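Local coordinates for Tle cognate immunity protein 4 C-terminal domain-containing protein (PDB 4R1D) that binds the type VI secretion lipase effector Tle4 as its cognate immunity protein, probably protecting the producing cell from it, at residues R70-L82 against E119-R131. Sequence-based numbering, arbitrary orientation.
Sequences RKIDFGNESVGLL and EQHAVEISRALAR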
loop_
_atom_site.group_PDB
_atom_site.type_symbol
_atom_site.label_atom_id
_atom_site.label_comp_id
_atom_site.label_asym_id
_atom_site.label_seq_id
_atom_site.Cartn_x
_atom_site.Cartn_y
_atom_site.Cartn_z
ATOM N N ARG B 70 -22.001 18.185 13.379
ATOM C CA ARG B 70 -22.409 18.426 14.758
ATOM C C ARG B 70 -21.428 17.884 15.775
ATOM O O ARG B 70 -20.652 16.969 15.494
ATOM C CB ARG B 70 -23.808 17.847 15.033
ATOM C CG ARG B 70 -24.001 16.392 14.619
ATOM C CD ARG B 70 -25.475 15.976 14.711
ATOM N NE ARG B 70 -25.818 14.965 13.708
ATOM C CZ ARG B 70 -26.095 15.236 12.435
ATOM N NH1 ARG B 70 -26.077 16.493 12.003
ATOM N NH2 ARG B 70 -26.389 14.261 11.587
ATOM N N LYS B 71 -21.465 18.472 16.963
ATOM C CA LYS B 71 -20.776 17.916 18.109
ATOM C C LYS B 71 -21.796 17.168 18.954
ATOM O O LYS B 71 -22.829 17.728 19.332
ATOM C CB LYS B 71 -20.118 19.024 18.918
ATOM C CG LYS B 71 -19.265 18.526 20.066
ATOM C CD LYS B 71 -18.619 19.694 20.788
ATOM C CE LYS B 71 -17.848 19.235 22.008
ATOM N NZ LYS B 71 -17.316 20.404 22.760
ATOM N N ILE B 72 -21.515 15.896 19.227
ATOM C CA ILE B 72 -22.433 15.040 19.953
ATOM C C ILE B 72 -21.948 14.772 21.375
ATOM O O ILE B 72 -20.773 14.473 21.596
ATOM C CB ILE B 72 -22.656 13.702 19.206
ATOM C CG1 ILE B 72 -23.261 13.968 17.820
ATOM C CG2 ILE B 72 -23.554 12.772 20.011
ATOM C CD1 ILE B 72 -23.220 12.774 16.887
ATOM N N ASP B 73 -22.866 14.877 22.334
ATOM C CA ASP B 73 -22.571 14.600 23.739
ATOM C C ASP B 73 -22.991 13.171 24.073
ATOM O O ASP B 73 -24.179 12.848 24.049
ATOM C CB ASP B 73 -23.309 15.611 24.630
ATOM C CG ASP B 73 -23.029 15.412 26.117
ATOM O OD1 ASP B 73 -22.061 14.706 26.471
ATOM O OD2 ASP B 73 -23.780 15.978 26.940
ATOM N N PHE B 74 -22.018 12.306 24.363
ATOM C CA PHE B 74 -22.297 10.891 24.595
ATOM C C PHE B 74 -22.570 10.567 26.059
ATOM O O PHE B 74 -22.655 9.397 26.431
ATOM C CB PHE B 74 -21.130 10.011 24.117
ATOM C CG PHE B 74 -20.853 10.106 22.639
ATOM C CD1 PHE B 74 -21.831 9.778 21.724
ATOM C CD2 PHE B 74 -19.606 10.499 22.173
ATOM C CE1 PHE B 74 -21.587 9.852 20.358
ATOM C CE2 PHE B 74 -19.351 10.576 20.805
ATOM C CZ PHE B 74 -20.339 10.253 19.900
ATOM N N GLY B 75 -22.701 11.599 26.885
ATOM C CA GLY B 75 -22.785 11.404 28.320
ATOM C C GLY B 75 -21.410 11.067 28.873
ATOM O O GLY B 75 -20.474 10.801 28.113
ATOM N N ASN B 76 -21.286 11.085 30.197
ATOM C CA ASN B 76 -20.036 10.728 30.855
ATOM C C ASN B 76 -18.833 11.519 30.347
ATOM O O ASN B 76 -17.726 10.985 30.248
ATOM C CB ASN B 76 -19.798 9.220 30.736
ATOM C CG ASN B 76 -20.746 8.420 31.608
ATOM O OD1 ASN B 76 -21.684 7.783 31.118
ATOM N ND2 ASN B 76 -20.511 8.459 32.916
ATOM N N GLU B 77 -19.070 12.799 30.056
ATOM C CA GLU B 77 -18.084 13.739 29.493
ATOM C C GLU B 77 -17.447 13.335 28.161
ATOM O O GLU B 77 -16.511 13.977 27.703
ATOM C CB GLU B 77 -17.001 14.163 30.501
ATOM C CG GLU B 77 -16.593 13.125 31.522
ATOM C CD GLU B 77 -17.485 13.152 32.744
ATOM O OE1 GLU B 77 -17.541 12.137 33.467
ATOM O OE2 GLU B 77 -18.132 14.198 32.978
ATOM N N SER B 78 -17.967 12.289 27.538
ATOM C CA SER B 78 -17.456 11.873 26.240
ATOM C C SER B 78 -18.154 12.653 25.132
ATOM O O SER B 78 -19.354 12.919 25.223
ATOM C CB SER B 78 -17.653 10.369 26.057
ATOM O OG SER B 78 -17.233 9.963 24.767
ATOM N N VAL B 79 -17.404 13.025 24.094
ATOM C CA VAL B 79 -17.972 13.783 22.984
ATOM C C VAL B 79 -17.525 13.250 21.622
ATOM O O VAL B 79 -16.515 12.549 21.507
ATOM C CB VAL B 79 -17.594 15.281 23.063
ATOM C CG1 VAL B 79 -18.105 15.894 24.371
ATOM C CG2 VAL B 79 -16.088 15.459 22.939
ATOM N N GLY B 80 -18.279 13.598 20.590
ATOM C CA GLY B 80 -17.892 13.248 19.235
ATOM C C GLY B 80 -18.010 14.419 18.286
ATOM O O GLY B 80 -18.920 15.237 18.410
ATOM N N LEU B 81 -17.081 14.513 17.342
ATOM C CA LEU B 81 -17.196 15.468 16.255
ATOM C C LEU B 81 -17.626 14.709 15.013
ATOM O O LEU B 81 -16.963 13.762 14.600
ATOM C CB LEU B 81 -15.860 16.183 15.996
ATOM C CG LEU B 81 -15.242 16.929 17.189
ATOM C CD1 LEU B 81 -13.873 17.505 16.849
ATOM C CD2 LEU B 81 -16.182 18.032 17.685
ATOM N N LEU B 82 -18.746 15.118 14.431
ATOM C CA LEU B 82 -19.269 14.465 13.241
ATOM C C LEU B 82 -19.089 15.373 12.044
ATOM O O LEU B 82 -19.563 16.520 12.034
ATOM C CB LEU B 82 -20.756 14.139 13.429
ATOM C CG LEU B 82 -21.378 13.232 12.365
ATOM C CD1 LEU B 82 -20.929 11.808 12.573
ATOM C CD2 LEU B 82 -22.900 13.319 12.459
ATOM N N GLU B 119 -26.513 6.411 11.948
ATOM C CA GLU B 119 -26.037 7.389 12.916
ATOM C C GLU B 119 -26.465 7.114 14.358
ATOM O O GLU B 119 -25.647 7.191 15.275
ATOM C CB GLU B 119 -26.432 8.813 12.523
ATOM C CG GLU B 119 -25.823 9.861 13.457
ATOM C CD GLU B 119 -26.235 11.286 13.135
ATOM O OE1 GLU B 119 -26.836 11.519 12.065
ATOM O OE2 GLU B 119 -25.958 12.177 13.963
ATOM N N GLN B 120 -27.745 6.823 14.564
ATOM C CA GLN B 120 -28.254 6.587 15.914
ATOM C C GLN B 120 -27.560 5.385 16.539
ATOM O O GLN B 120 -27.254 5.381 17.735
ATOM C CB GLN B 120 -29.767 6.341 15.895
ATOM C CG GLN B 120 -30.598 7.489 15.353
ATOM C CD GLN B 120 -32.031 7.064 15.051
ATOM O OE1 GLN B 120 -32.343 6.635 13.936
ATOM N NE2 GLN B 120 -32.906 7.172 16.049
ATOM N N HIS B 121 -27.332 4.357 15.729
ATOM C CA HIS B 121 -26.666 3.153 16.203
ATOM C C HIS B 121 -25.236 3.458 16.638
ATOM O O HIS B 121 -24.792 3.018 17.698
ATOM C CB HIS B 121 -26.659 2.069 15.128
ATOM C CG HIS B 121 -25.910 0.839 15.534
ATOM N ND1 HIS B 121 -26.262 0.088 16.636
ATOM C CD2 HIS B 121 -24.812 0.248 15.009
ATOM C CE1 HIS B 121 -25.419 -0.921 16.763
ATOM N NE2 HIS B 121 -24.531 -0.847 15.788
ATOM N N ALA B 122 -24.517 4.210 15.812
ATOM C CA ALA B 122 -23.162 4.639 16.172
ATOM C C ALA B 122 -23.176 5.413 17.490
ATOM O O ALA B 122 -22.323 5.209 18.357
ATOM C CB ALA B 122 -22.569 5.497 15.066
ATOM N N VAL B 123 -24.145 6.309 17.643
ATOM C CA VAL B 123 -24.246 7.091 18.869
ATOM C C VAL B 123 -24.400 6.187 20.094
ATOM O O VAL B 123 -23.707 6.371 21.094
ATOM C CB VAL B 123 -25.377 8.146 18.802
ATOM C CG1 VAL B 123 -25.613 8.759 20.165
ATOM C CG2 VAL B 123 -25.026 9.232 17.795
ATOM N N GLU B 124 -25.273 5.190 20.010
ATOM C CA GLU B 124 -25.482 4.290 21.144
ATOM C C GLU B 124 -24.202 3.526 21.501
ATOM O O GLU B 124 -23.917 3.294 22.677
ATOM C CB GLU B 124 -26.638 3.318 20.886
ATOM C CG GLU B 124 -26.828 2.290 21.993
ATOM C CD GLU B 124 -26.993 2.927 23.373
ATOM O OE1 GLU B 124 -27.572 4.037 23.469
ATOM O OE2 GLU B 124 -26.538 2.313 24.363
ATOM N N ILE B 125 -23.428 3.144 20.489
ATOM C CA ILE B 125 -22.163 2.457 20.734
ATOM C C ILE B 125 -21.197 3.340 21.535
ATOM O O ILE B 125 -20.572 2.872 22.485
ATOM C CB ILE B 125 -21.501 1.972 19.418
ATOM C CG1 ILE B 125 -22.287 0.798 18.828
ATOM C CG2 ILE B 125 -20.065 1.547 19.674
ATOM C CD1 ILE B 125 -21.840 0.402 17.431
ATOM N N SER B 126 -21.089 4.613 21.153
ATOM C CA SER B 126 -20.230 5.559 21.860
ATOM C C SER B 126 -20.755 5.867 23.261
ATOM O O SER B 126 -19.974 5.988 24.199
ATOM C CB SER B 126 -20.057 6.847 21.057
ATOM O OG SER B 126 -19.192 6.632 19.948
ATOM N N ARG B 127 -22.072 6.000 23.397
ATOM C CA ARG B 127 -22.682 6.140 24.722
ATOM C C ARG B 127 -22.263 4.981 25.617
ATOM O O ARG B 127 -21.858 5.173 26.768
ATOM C CB ARG B 127 -24.212 6.145 24.639
ATOM C CG ARG B 127 -24.819 7.021 23.559
ATOM C CD ARG B 127 -25.258 8.368 24.084
ATOM N NE ARG B 127 -25.987 8.281 25.348
ATOM C CZ ARG B 127 -26.238 9.336 26.118
ATOM N NH1 ARG B 127 -25.835 10.538 25.732
ATOM N NH2 ARG B 127 -26.889 9.199 27.264
ATOM N N ALA B 128 -22.384 3.771 25.086
ATOM C CA ALA B 128 -22.075 2.566 25.841
ATOM C C ALA B 128 -20.585 2.494 26.169
ATOM O O ALA B 128 -20.207 2.112 27.272
ATOM C CB ALA B 128 -22.523 1.321 25.075
ATOM N N LEU B 129 -19.746 2.866 25.206
ATOM C CA LEU B 129 -18.305 2.915 25.441
ATOM C C LEU B 129 -17.977 3.819 26.625
ATOM O O LEU B 129 -17.162 3.469 27.478
ATOM C CB LEU B 129 -17.559 3.410 24.189
ATOM C CG LEU B 129 -16.033 3.488 24.321
ATOM C CD1 LEU B 129 -15.448 2.158 24.803
ATOM C CD2 LEU B 129 -15.379 3.912 23.002
ATOM N N ALA B 130 -18.619 4.982 26.675
ATOM C CA ALA B 130 -18.328 5.953 27.734
ATOM C C ALA B 130 -18.791 5.451 29.103
ATOM O O ALA B 130 -18.190 5.773 30.130
ATOM C CB ALA B 130 -18.955 7.297 27.415
ATOM N N ARG B 131 -19.862 4.665 29.116
ATOM C CA ARG B 131 -20.298 4.008 30.348
ATOM C C ARG B 131 -19.337 2.911 30.786
ATOM O O ARG B 131 -19.129 2.715 31.981
ATOM C CB ARG B 131 -21.694 3.395 30.191
ATOM C CG ARG B 131 -22.819 4.405 30.050
ATOM C CD ARG B 131 -24.188 3.745 30.219
ATOM N NE ARG B 131 -24.485 2.773 29.169
ATOM C CZ ARG B 131 -25.079 3.074 28.018
ATOM N NH1 ARG B 131 -25.437 4.325 27.761
ATOM N NH2 ARG B 131 -25.314 2.122 27.123
HETATM O O HOH W 1 -22.442 7.477 28.344
HETATM O O HOH W 2 -17.581 7.099 23.986
#
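Ser126 presses its CB onto the ring face of Phe74, a CH-pi contact with CB 3.4 Å from the ring centroid and almost on its normal. The opposite face of the ring meets Ile72 O near its rim. With CG anti to its carbonyl carbon (chi1 -62°), Phe74 brings one ring face over Ser126 CB. CE1 of Phe74 touches CG1 of Val123, whose CG2 packs on Ile72 CD1. Beyond Ile72, Arg70 grips Glu119 side-on in a salt bridge. NE of Arg70 bonds OE2 of Glu119 at 2.8 Å on the syn side, and NH2 bonds OE1 at 2.8 Å. The guanidinium and carboxylate planes are 20° apart, nearly coplanar. CD2 of Leu82 sits over one guanidinium face and 3.6 Å from Glu119 OE2. At the hairpin end, Ala130 CB packs on Ser78 CB at 3.6 Å. Bends at chi2 and chi3 of Arg127 place Phe74 O over its guanidinium face, toward the rim and not hydrogen-bonded, while NH1 makes a weak 3.3 Å bond to Asp73 O. One water can donate to Phe74 O or Arg127 O; another joins Ser78 OG to Ser126 O.

A type I' turn from Gly75 to Ser78 closes the hairpin. Asp73 OD1 accepts from Gly75 N in an Asx turn, and Ser78 OG bonds Tyr98 O on the next strand. The contact packs helix 119-132 across the edge hairpin of the N-terminal domain. His121, on the same helix, bonds Gly395 O of the partner chain. The two-bond salt bridge fixes the carboxylate's rotation at the helix start; a weak bond and waters help hold the turn end.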